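Local coordinates for protein TIR domain-containing adapter molecule 1 (Homo sapiens, PDB 4BSX) that acts as a Toll-like-receptor signalling adaptor, TRIF, that probably leads to interferon-beta induction, with a helical N-terminal domain resembling IFIT proteins, at residues R117-A120 / Y121-A124; L102-L105 / L106-K110; K25-Y28 / L29-L33. The protein carries 2 engineered substitutions. One frame throughout, in Å; residues are numbered along the deposited sequence.

Contact 1 (R117-A120 / Y121-A124); sequences RDVA and YQEA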
ATOM      1  N   ARG A 117       5.843  -9.746   3.968  1.00 18.45           N
ATOM      2  CA  ARG A 117       5.902  -8.494   4.707  1.00 19.17           C
ATOM      3  C   ARG A 117       7.325  -8.152   5.127  1.00 19.97           C
ATOM      4  O   ARG A 117       7.704  -6.985   5.118  1.00 15.96           O
ATOM      5  CB  ARG A 117       5.060  -8.585   5.961  1.00 19.82           C
ATOM      6  CG  ARG A 117       5.153  -7.339   6.843  1.00 27.04           C
ATOM      7  CD  ARG A 117       4.619  -7.626   8.221  1.00 29.79           C
ATOM      8  NE  ARG A 117       5.360  -8.737   8.789  1.00 33.71           N
ATOM      9  CZ  ARG A 117       4.854  -9.640   9.617  1.00 35.43           C
ATOM     10  NH1 ARG A 117       3.585  -9.558  10.014  1.00 31.82           N
ATOM     11  NH2 ARG A 117       5.635 -10.626  10.045  1.00 38.07           N
ATOM     12  N   ASP A 118       8.080  -9.171   5.543  1.00 20.86           N
ATOM     13  CA  ASP A 118       9.421  -8.988   6.103  1.00 20.45           C
ATOM     14  C   ASP A 118      10.341  -8.474   5.020  1.00 19.09           C
ATOM     15  O   ASP A 118      11.094  -7.506   5.201  1.00 19.71           O
ATOM     16  CB  ASP A 118       9.973 -10.330   6.617  1.00 24.88           C
ATOM     17  CG  ASP A 118       9.331 -10.783   7.926  1.00 27.35           C
ATOM     18  OD1 ASP A 118       8.592  -9.998   8.563  1.00 29.10           O
ATOM     19  OD2 ASP A 118       9.601 -11.923   8.344  1.00 30.84           O
ATOM     20  N   VAL A 119      10.297  -9.157   3.891  1.00 16.22           N
ATOM     21  CA  VAL A 119      11.082  -8.768   2.730  1.00 16.62           C
ATOM     22  C   VAL A 119      10.764  -7.320   2.351  1.00 22.31           C
ATOM     23  O   VAL A 119      11.680  -6.538   2.107  1.00 23.28           O
ATOM     24  CB  VAL A 119      10.799  -9.691   1.542  1.00 16.51           C
ATOM     25  CG1 VAL A 119      11.426  -9.146   0.256  1.00 25.63           C
ATOM     26  CG2 VAL A 119      11.309 -11.083   1.842  1.00 19.58           C
ATOM     27  N   ALA A 120       9.483  -6.945   2.331  1.00 19.87           N
ATOM     28  CA  ALA A 120       9.091  -5.546   2.039  1.00 20.47           C
ATOM     29  C   ALA A 120       9.655  -4.492   3.049  1.00 18.08           C
ATOM     30  O   ALA A 120      10.163  -3.438   2.632  1.00 16.27           O
ATOM     31  CB  ALA A 120       7.542  -5.433   1.888  1.00 14.91           C
ATOM     32  N   TYR A 121       9.598  -4.770   4.357  1.00  9.00           N
ATOM     33  CA  TYR A 121      10.189  -3.846   5.318  1.00 15.85           C
ATOM     34  C   TYR A 121      11.715  -3.715   5.073  1.00 18.28           C
ATOM     35  O   TYR A 121      12.270  -2.631   5.112  1.00 18.64           O
ATOM     36  CB  TYR A 121       9.810  -4.188   6.774  1.00 11.32           C
ATOM     37  CG  TYR A 121       8.513  -3.456   7.179  1.00 11.96           C
ATOM     38  CD1 TYR A 121       8.497  -2.110   7.268  1.00  7.70           C
ATOM     39  CD2 TYR A 121       7.308  -4.118   7.363  1.00 14.11           C
ATOM     40  CE1 TYR A 121       7.395  -1.425   7.558  1.00  8.25           C
ATOM     41  CE2 TYR A 121       6.165  -3.416   7.670  1.00 11.18           C
ATOM     42  CZ  TYR A 121       6.226  -2.058   7.763  1.00 15.75           C
ATOM     43  OH  TYR A 121       5.150  -1.256   8.096  1.00  9.12           O
ATOM     44  N   GLN A 122      12.375  -4.814   4.777  1.00 13.35           N
ATOM     45  CA  GLN A 122      13.787  -4.770   4.513  1.00 19.35           C
ATOM     46  C   GLN A 122      14.083  -3.858   3.336  1.00 20.90           C
ATOM     47  O   GLN A 122      14.842  -2.916   3.482  1.00 28.21           O
ATOM     48  CB  GLN A 122      14.305  -6.179   4.231  1.00 22.56           C
ATOM     49  CG  GLN A 122      14.268  -7.076   5.433  1.00 25.02           C
ATOM     50  CD  GLN A 122      14.805  -8.441   5.119  1.00 41.32           C
ATOM     51  OE1 GLN A 122      14.432  -9.049   4.108  1.00 42.35           O
ATOM     52  NE2 GLN A 122      15.706  -8.929   5.960  1.00 42.65           N
ATOM     53  N   GLU A 123      13.495  -4.139   2.175  1.00 11.69           N
ATOM     54  CA  GLU A 123      13.723  -3.327   0.997  1.00 24.20           C
ATOM     55  C   GLU A 123      13.457  -1.870   1.303  1.00 15.83           C
ATOM     56  O   GLU A 123      14.126  -0.996   0.776  1.00 12.85           O
ATOM     57  CB  GLU A 123      12.857  -3.803  -0.205  1.00 17.34           C
ATOM     58  CG  GLU A 123      13.302  -5.171  -0.714  1.00 42.98           C
ATOM     59  CD  GLU A 123      12.383  -5.761  -1.782  1.00 57.19           C
ATOM     60  OE1 GLU A 123      11.437  -5.060  -2.204  1.00 67.12           O
ATOM     61  OE2 GLU A 123      12.605  -6.928  -2.201  1.00 54.73           O
ATOM     62  N   ALA A 124      12.465  -1.593   2.129  1.00 17.01           N
ATOM     63  CA  ALA A 124      12.164  -0.205   2.449  1.00 17.33           C
ATOM     64  C   ALA A 124      13.337   0.343   3.224  1.00 13.52           C
ATOM     65  O   ALA A 124      13.685   1.506   3.096  1.00 13.40           O
ATOM     66  CB  ALA A 124      10.901  -0.102   3.289  1.00 16.43           C
TER
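Arg117 and Tyr121 meet one turn apart on the alpha-helix 114-130, where the CG methylene of the arginine touches the CD2/CE2 side of the tyrosine ring: Arg117 CG comes 3.9 Å from Tyr121 CD2. Arginine suits the spot because a methylene near its root can pack on an aromatic while its charged end goes on to a carboxylate. CG stands anti to the backbone N (chi1 176°), and a bend at chi3 turns the guanidinium toward Asp118. There Asp118 OD1 sits at the guanidinium edge, in its plane, in a salt bridge of 3.4 Å to Arg117 NH2, with weak hydrogen bonds from both NE and NH2. The next pair, Val119 and Glu123, run side by side in the same direction, and the loop residue Pro9 touches both.

Further out, neighbouring helices fix the large ring. Tyr121 packs on Ala100 and Arg101 of helix 96-108 and on Ala143 and Cys147 of helix 136-147, and its OH is hydrogen-bonded to the Glu142 carboxylate, a polar end that lets a bulky aromatic fill a buried place. Ala120 and Ala124, both buried, are small enough to let Pro9 pack against the first and Ser96 of helix 96-108 against the second. Beneath the side chains run the i to i+4 backbone bonds, among them Glu123 N to Val119 O at 3.0 Å; above that bond a valine methyl, Val119 CG1, lies 3.5 Å from Glu123 OE2.

Contact 2 (L102-L105 / L106-K110); sequences LYHL and LAEEK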
ATOM      1  N   LEU A 102       1.229  -1.911   3.057  1.00 12.37           N
ATOM      2  CA  LEU A 102       0.310  -2.737   2.332  1.00  6.54           C
ATOM      3  C   LEU A 102       0.545  -4.227   2.606  1.00  9.52           C
ATOM      4  O   LEU A 102      -0.389  -4.960   2.895  1.00  9.08           O
ATOM      5  CB  LEU A 102       0.398  -2.431   0.849  1.00 13.38           C
ATOM      6  CG  LEU A 102      -0.066  -1.026   0.441  1.00 17.31           C
ATOM      7  CD1 LEU A 102       0.043  -0.925  -1.070  1.00 14.43           C
ATOM      8  CD2 LEU A 102      -1.492  -0.694   0.925  1.00 16.80           C
ATOM      9  N   TYR A 103       1.785  -4.680   2.552  1.00  9.91           N
ATOM     10  CA  TYR A 103       2.023  -6.091   2.754  1.00  8.91           C
ATOM     11  C   TYR A 103       1.781  -6.491   4.177  1.00 16.73           C
ATOM     12  O   TYR A 103       1.450  -7.665   4.456  1.00 17.08           O
ATOM     13  CB  TYR A 103       3.399  -6.506   2.298  1.00 11.96           C
ATOM     14  CG  TYR A 103       3.389  -6.996   0.857  1.00 12.66           C
ATOM     15  CD1 TYR A 103       3.291  -6.097  -0.183  1.00 10.02           C
ATOM     16  CD2 TYR A 103       3.432  -8.340   0.552  1.00 17.77           C
ATOM     17  CE1 TYR A 103       3.268  -6.498  -1.470  1.00 14.81           C
ATOM     18  CE2 TYR A 103       3.408  -8.762  -0.769  1.00 13.33           C
ATOM     19  CZ  TYR A 103       3.327  -7.829  -1.773  1.00 14.22           C
ATOM     20  OH  TYR A 103       3.305  -8.197  -3.100  1.00 21.07           O
ATOM     21  N   HIS A 104       1.927  -5.532   5.094  1.00 10.39           N
ATOM     22  CA  HIS A 104       1.632  -5.853   6.454  1.00 15.75           C
ATOM     23  C   HIS A 104       0.135  -6.198   6.602  1.00 18.26           C
ATOM     24  O   HIS A 104      -0.207  -7.201   7.207  1.00 14.51           O
ATOM     25  CB  HIS A 104       2.000  -4.712   7.374  1.00 18.79           C
ATOM     26  CG  HIS A 104       1.433  -4.870   8.731  1.00 11.56           C
ATOM     27  ND1 HIS A 104       1.806  -5.901   9.568  1.00 25.23           N
ATOM     28  CD2 HIS A 104       0.482  -4.167   9.389  1.00 26.38           C
ATOM     29  CE1 HIS A 104       1.134  -5.802  10.702  1.00 22.26           C
ATOM     30  NE2 HIS A 104       0.319  -4.761  10.617  1.00 19.28           N
ATOM     31  N   LEU A 105      -0.738  -5.352   6.055  1.00 16.23           N
ATOM     32  CA  LEU A 105      -2.180  -5.591   6.087  1.00 19.21           C
ATOM     33  C   LEU A 105      -2.515  -6.889   5.357  1.00 17.66           C
ATOM     34  O   LEU A 105      -3.302  -7.710   5.872  1.00 17.88           O
ATOM     35  CB  LEU A 105      -2.982  -4.399   5.512  1.00 13.67           C
ATOM     36  CG  LEU A 105      -2.599  -3.055   6.182  1.00 17.04           C
ATOM     37  CD1 LEU A 105      -3.218  -1.793   5.501  1.00 18.01           C
ATOM     38  CD2 LEU A 105      -2.929  -3.091   7.633  1.00 11.03           C
ATOM     39  N   LEU A 106      -1.914  -7.107   4.188  1.00 13.63           N
ATOM     40  CA  LEU A 106      -2.208  -8.327   3.450  1.00 14.21           C
ATOM     41  C   LEU A 106      -1.861  -9.599   4.266  1.00 24.38           C
ATOM     42  O   LEU A 106      -2.645 -10.565   4.294  1.00 22.61           O
ATOM     43  CB  LEU A 106      -1.501  -8.330   2.112  1.00 19.91           C
ATOM     44  CG  LEU A 106      -1.965  -7.289   1.095  1.00 15.41           C
ATOM     45  CD1 LEU A 106      -1.060  -7.355  -0.124  1.00 15.49           C
ATOM     46  CD2 LEU A 106      -3.408  -7.508   0.705  1.00 13.77           C
ATOM     47  N   ALA A 107      -0.703  -9.603   4.933  1.00 20.54           N
ATOM     48  CA  ALA A 107      -0.311 -10.751   5.758  1.00 17.47           C
ATOM     49  C   ALA A 107      -1.189 -10.947   6.995  1.00 17.47           C
ATOM     50  O   ALA A 107      -1.420 -12.083   7.417  1.00 17.34           O
ATOM     51  CB  ALA A 107       1.126 -10.624   6.185  1.00 19.36           C
ATOM     52  N   GLU A 108      -1.664  -9.846   7.573  1.00 17.33           N
ATOM     53  CA  GLU A 108      -2.578  -9.884   8.720  1.00 23.71           C
ATOM     54  C   GLU A 108      -3.951 -10.443   8.320  1.00 18.51           C
ATOM     55  O   GLU A 108      -4.637 -11.032   9.117  1.00 22.23           O
ATOM     56  CB  GLU A 108      -2.767  -8.478   9.306  1.00 22.54           C
ATOM     57  CG  GLU A 108      -1.535  -7.916  10.010  1.00 29.24           C
ATOM     58  CD  GLU A 108      -1.445  -8.395  11.436  1.00 38.81           C
ATOM     59  OE1 GLU A 108      -2.254  -7.900  12.262  1.00 40.88           O
ATOM     60  OE2 GLU A 108      -0.592  -9.280  11.725  1.00 32.70           O
ATOM     61  N   GLU A 109      -4.352 -10.226   7.084  1.00 17.28           N
ATOM     62  CA  GLU A 109      -5.594 -10.767   6.592  1.00 18.60           C
ATOM     63  C   GLU A 109      -5.354 -12.173   6.100  1.00 18.08           C
ATOM     64  O   GLU A 109      -6.265 -12.830   5.606  1.00 16.45           O
ATOM     65  CB  GLU A 109      -6.153  -9.901   5.456  1.00 15.91           C
ATOM     66  CG  GLU A 109      -6.660  -8.515   5.943  1.00 20.99           C
ATOM     67  CD  GLU A 109      -7.755  -8.607   7.004  1.00 15.88           C
ATOM     68  OE1 GLU A 109      -8.406  -9.665   7.142  1.00 29.76           O
ATOM     69  OE2 GLU A 109      -7.968  -7.633   7.732  1.00 26.68           O
ATOM     70  N   LYS A 110      -4.106 -12.619   6.210  1.00 18.38           N
ATOM     71  CA  LYS A 110      -3.716 -13.949   5.756  1.00 14.24           C
ATOM     72  C   LYS A 110      -3.901 -14.133   4.267  1.00 18.64           C
ATOM     73  O   LYS A 110      -4.118 -15.256   3.820  1.00 24.61           O
ATOM     74  CB  LYS A 110      -4.501 -15.009   6.543  1.00 20.72           C
ATOM     75  CG  LYS A 110      -4.240 -14.931   8.031  1.00 19.02           C
ATOM     76  CD  LYS A 110      -5.273 -15.657   8.867  1.00 33.81           C
ATOM     77  CE  LYS A 110      -4.869 -15.676  10.348  1.00 43.38           C
ATOM     78  NZ  LYS A 110      -4.664 -14.295  10.922  1.00 53.04           N
TER
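This is a local contact across the last turns of the alpha-helix 96-108, ending in a Schellman motif; within an all-helical domain it is largely buried, with its end reaching the surface at Glu108 and Lys110. Its distinctive side-chain pair is His104 and Glu108, one turn apart. The methylene Glu108 CG rests over one face of the imidazole in a CH-pi contact, 3.8 Å from the ring centroid of His104 and displaced toward its rim. Two torsions bring the groups together: a chi1 of 167° sets the imidazole opposite the backbone N of His104, while a bend at chi2 brings the glutamate's carboxyl group back beside the ring. The carboxylate and ring planes are only 13° apart. The polar ends do not meet: His104 NE2 and Glu108 OE1 stay 4.4 Å apart, and any electrostatic attraction would depend on the charge of the imidazole. A flat ring suits this place because it offers a broad face to an aliphatic methylene.

Around the helix, leucines supply the apolar surface. Leu102 and Leu105 turn to Leu46 of helix 43-53. Leu106 CG lies 3.3 Å from Leu102 O, and the side chain goes on to Leu18 of helix 11-19. Tyr103 packs among Ala14 and Ile17 of helix 11-19. Glu109, at the more polar end, forms a salt bridge with Lys32 through OE2.

The i to i+4 ladder persists to Glu109 N, which bonds to Leu105 O at 3.0 Å. Then Lys110 takes a positive phi of 63°, breaking the helical path, and one of the bonds closing the motif is the weak one from Lys110 N to Ala107 O, 3.0 Å long.

Contact 3 (K25-Y28 / L29-L33); sequences KLLY and LKHKL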
ATOM      1  N   LYS A  25     -14.009 -12.175  -0.219  1.00 17.35           N
ATOM      2  CA  LYS A  25     -12.888 -11.500   0.476  1.00 16.05           C
ATOM      3  C   LYS A  25     -12.650 -10.029   0.098  1.00 11.08           C
ATOM      4  O   LYS A  25     -12.477  -9.179   0.979  1.00 15.32           O
ATOM      5  CB  LYS A  25     -11.587 -12.272   0.324  1.00 13.08           C
ATOM      6  CG  LYS A  25     -10.533 -11.800   1.264  1.00 14.31           C
ATOM      7  CD  LYS A  25     -10.897 -11.946   2.754  1.00 20.00           C
ATOM      8  CE  LYS A  25     -11.269 -13.350   3.191  1.00 18.32           C
ATOM      9  NZ  LYS A  25     -10.108 -14.236   3.384  1.00 42.12           N
ATOM     10  N   LEU A  26     -12.696  -9.678  -1.175  1.00  7.36           N
ATOM     11  CA  LEU A  26     -12.600  -8.261  -1.505  1.00 10.74           C
ATOM     12  C   LEU A  26     -13.747  -7.418  -0.923  1.00  8.05           C
ATOM     13  O   LEU A  26     -13.535  -6.347  -0.377  1.00  8.69           O
ATOM     14  CB  LEU A  26     -12.532  -8.060  -3.008  1.00 13.89           C
ATOM     15  CG  LEU A  26     -11.273  -8.588  -3.708  1.00 17.15           C
ATOM     16  CD1 LEU A  26     -11.385  -8.286  -5.195  1.00 12.94           C
ATOM     17  CD2 LEU A  26     -10.012  -7.988  -3.114  1.00 15.65           C
ATOM     18  N   LEU A  27     -14.971  -7.897  -1.067  1.00  9.26           N
ATOM     19  CA  LEU A  27     -16.112  -7.282  -0.404  1.00  9.68           C
ATOM     20  C   LEU A  27     -15.874  -7.133   1.118  1.00  7.96           C
ATOM     21  O   LEU A  27     -16.078  -6.060   1.666  1.00  7.73           O
ATOM     22  CB  LEU A  27     -17.407  -8.067  -0.695  1.00 12.49           C
ATOM     23  CG  LEU A  27     -17.915  -7.843  -2.138  1.00 10.49           C
ATOM     24  CD1 LEU A  27     -18.936  -8.853  -2.578  1.00 13.65           C
ATOM     25  CD2 LEU A  27     -18.463  -6.398  -2.315  1.00  9.94           C
ATOM     26  N   TYR A  28     -15.395  -8.188   1.758  1.00  7.51           N
ATOM     27  CA  TYR A  28     -14.969  -8.146   3.147  1.00 10.91           C
ATOM     28  C   TYR A  28     -13.976  -7.018   3.400  1.00 11.40           C
ATOM     29  O   TYR A  28     -14.195  -6.212   4.290  1.00  7.04           O
ATOM     30  CB  TYR A  28     -14.338  -9.475   3.550  1.00 18.60           C
ATOM     31  CG  TYR A  28     -13.722  -9.441   4.931  1.00 13.75           C
ATOM     32  CD1 TYR A  28     -14.526  -9.262   6.080  1.00 16.87           C
ATOM     33  CD2 TYR A  28     -12.332  -9.562   5.109  1.00 20.59           C
ATOM     34  CE1 TYR A  28     -13.954  -9.215   7.384  1.00  9.30           C
ATOM     35  CE2 TYR A  28     -11.744  -9.514   6.421  1.00 10.79           C
ATOM     36  CZ  TYR A  28     -12.562  -9.348   7.523  1.00 18.60           C
ATOM     37  OH  TYR A  28     -11.977  -9.318   8.760  1.00 25.72           O
ATOM     38  N   LEU A  29     -12.907  -6.916   2.590  1.00 14.50           N
ATOM     39  CA  LEU A  29     -11.923  -5.834   2.763  1.00  7.36           C
ATOM     40  C   LEU A  29     -12.497  -4.439   2.498  1.00 10.86           C
ATOM     41  O   LEU A  29     -12.227  -3.481   3.248  1.00  9.43           O
ATOM     42  CB  LEU A  29     -10.682  -6.089   1.933  1.00  6.32           C
ATOM     43  CG  LEU A  29      -9.975  -7.350   2.446  1.00 10.87           C
ATOM     44  CD1 LEU A  29      -8.774  -7.776   1.590  1.00 18.83           C
ATOM     45  CD2 LEU A  29      -9.492  -7.142   3.878  1.00 12.69           C
ATOM     46  N   LYS A  30     -13.312  -4.321   1.466  1.00  7.60           N
ATOM     47  CA  LYS A  30     -13.966  -3.048   1.177  1.00  7.51           C
ATOM     48  C   LYS A  30     -14.801  -2.578   2.401  1.00 12.90           C
ATOM     49  O   LYS A  30     -14.786  -1.396   2.770  1.00 11.13           O
ATOM     50  CB  LYS A  30     -14.864  -3.197  -0.074  1.00 11.25           C
ATOM     51  CG  LYS A  30     -15.928  -2.107  -0.215  1.00 11.17           C
ATOM     52  CD  LYS A  30     -16.975  -2.391  -1.330  1.00  8.67           C
ATOM     53  CE  LYS A  30     -17.995  -1.224  -1.400  1.00 13.02           C
ATOM     54  NZ  LYS A  30     -18.980  -1.356  -2.496  1.00 15.28           N
ATOM     55  N   HIS A  31     -15.560  -3.491   3.003  1.00  8.82           N
ATOM     56  CA  HIS A  31     -16.498  -3.098   4.028  1.00  7.85           C
ATOM     57  C   HIS A  31     -15.706  -2.744   5.303  1.00 13.59           C
ATOM     58  O   HIS A  31     -16.026  -1.777   6.004  1.00 14.47           O
ATOM     59  CB  HIS A  31     -17.473  -4.256   4.314  1.00  8.57           C
ATOM     60  CG  HIS A  31     -18.379  -4.618   3.164  1.00 10.28           C
ATOM     61  ND1 HIS A  31     -19.018  -3.687   2.381  1.00 10.94           N
ATOM     62  CD2 HIS A  31     -18.748  -5.831   2.693  1.00  7.16           C
ATOM     63  CE1 HIS A  31     -19.749  -4.311   1.468  1.00  9.33           C
ATOM     64  NE2 HIS A  31     -19.589  -5.605   1.631  1.00 14.98           N
ATOM     65  N   LYS A  32     -14.685  -3.558   5.572  1.00  6.27           N
ATOM     66  CA  LYS A  32     -13.811  -3.454   6.745  1.00 16.07           C
ATOM     67  C   LYS A  32     -12.788  -2.314   6.704  1.00 14.12           C
ATOM     68  O   LYS A  32     -12.550  -1.664   7.702  1.00  9.07           O
ATOM     69  CB  LYS A  32     -13.032  -4.761   6.896  1.00 14.44           C
ATOM     70  CG  LYS A  32     -12.118  -4.810   8.069  1.00 18.29           C
ATOM     71  CD  LYS A  32     -11.519  -6.203   8.176  1.00 19.75           C
ATOM     72  CE  LYS A  32     -10.527  -6.302   9.319  1.00 16.49           C
ATOM     73  NZ  LYS A  32     -10.015  -7.673   9.570  1.00 30.48           N
ATOM     74  N   LEU A  33     -12.157  -2.088   5.559  1.00 13.24           N
ATOM     75  CA  LEU A  33     -11.010  -1.171   5.509  1.00 15.04           C
ATOM     76  C   LEU A  33     -11.473   0.274   5.565  1.00 20.47           C
ATOM     77  O   LEU A  33     -10.703   1.170   5.900  1.00 24.76           O
ATOM     78  CB  LEU A  33     -10.204  -1.398   4.236  1.00  7.52           C
ATOM     79  CG  LEU A  33      -9.320  -2.650   4.214  1.00 10.26           C
ATOM     80  CD1 LEU A  33      -8.506  -2.722   2.932  1.00 22.08           C
ATOM     81  CD2 LEU A  33      -8.367  -2.618   5.422  1.00 24.35           C
TER
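Tyr28 lies across the extended chain of Lys32, one turn further along the alpha-helix 23-33, and the lysine methylenes pass close to its phenol end. Lys32 CD comes 3.4 Å from Tyr28 CZ, while the ammonium donates a hydrogen bond of 2.7 Å from Lys32 NZ to Tyr28 OH. Both side chains start with CG anti to the backbone N (chi1 173° for the tyrosine), which sends the ring along the helix toward the lysine. Lysine fits because one chain can supply aliphatic contact along its length and a donor at its end; NZ has Glu109 as a second partner.

On the same side of the ring plane but nearer its root, Tyr28 CD2 touches Leu29 CD2 at 3.9 Å, the two side chains crossing at a slant. Leu29 is buried, packing on Val50 of helix 43-53 and on Leu111, and a branched apolar residue suits this inward-facing position. Lys30 is extended as well, but leads away from this segment to a hydrogen bond between its NZ and Gln56 OE1.

Leu27 and His31 lie alongside each other, Leu27 CB 4.0 Å from His31 NE2. Regular i to i+4 bonds tie the turns together, including Lys30 N to Leu26 O at 2.7 Å, and Tyr28 O receives Lys32 N at 3.0 Å as well as a weaker bond from His31 N at 3.3 Å.

Overall arrangement
All three are local contacts along a helix within the TRIF N-terminal domain, contact 2 running on past its helix end and standing between the others. Its centre is about 12 Å from that of contact 1 and about 13 Å from that of contact 3, whereas contacts 1 and 3 are about 24 Å apart between centres and do not touch. Helices 96-108 and 114-130 follow each other in the chain and pack through Arg117 CD against His104 ND1 at 3.6 Å. Toward contact 3 the join is polar and apolar together: Glu109 OE2 meets Lys32 NZ at 2.8 Å, while Glu109 CG packs on Leu29 CD2 at 3.8 Å.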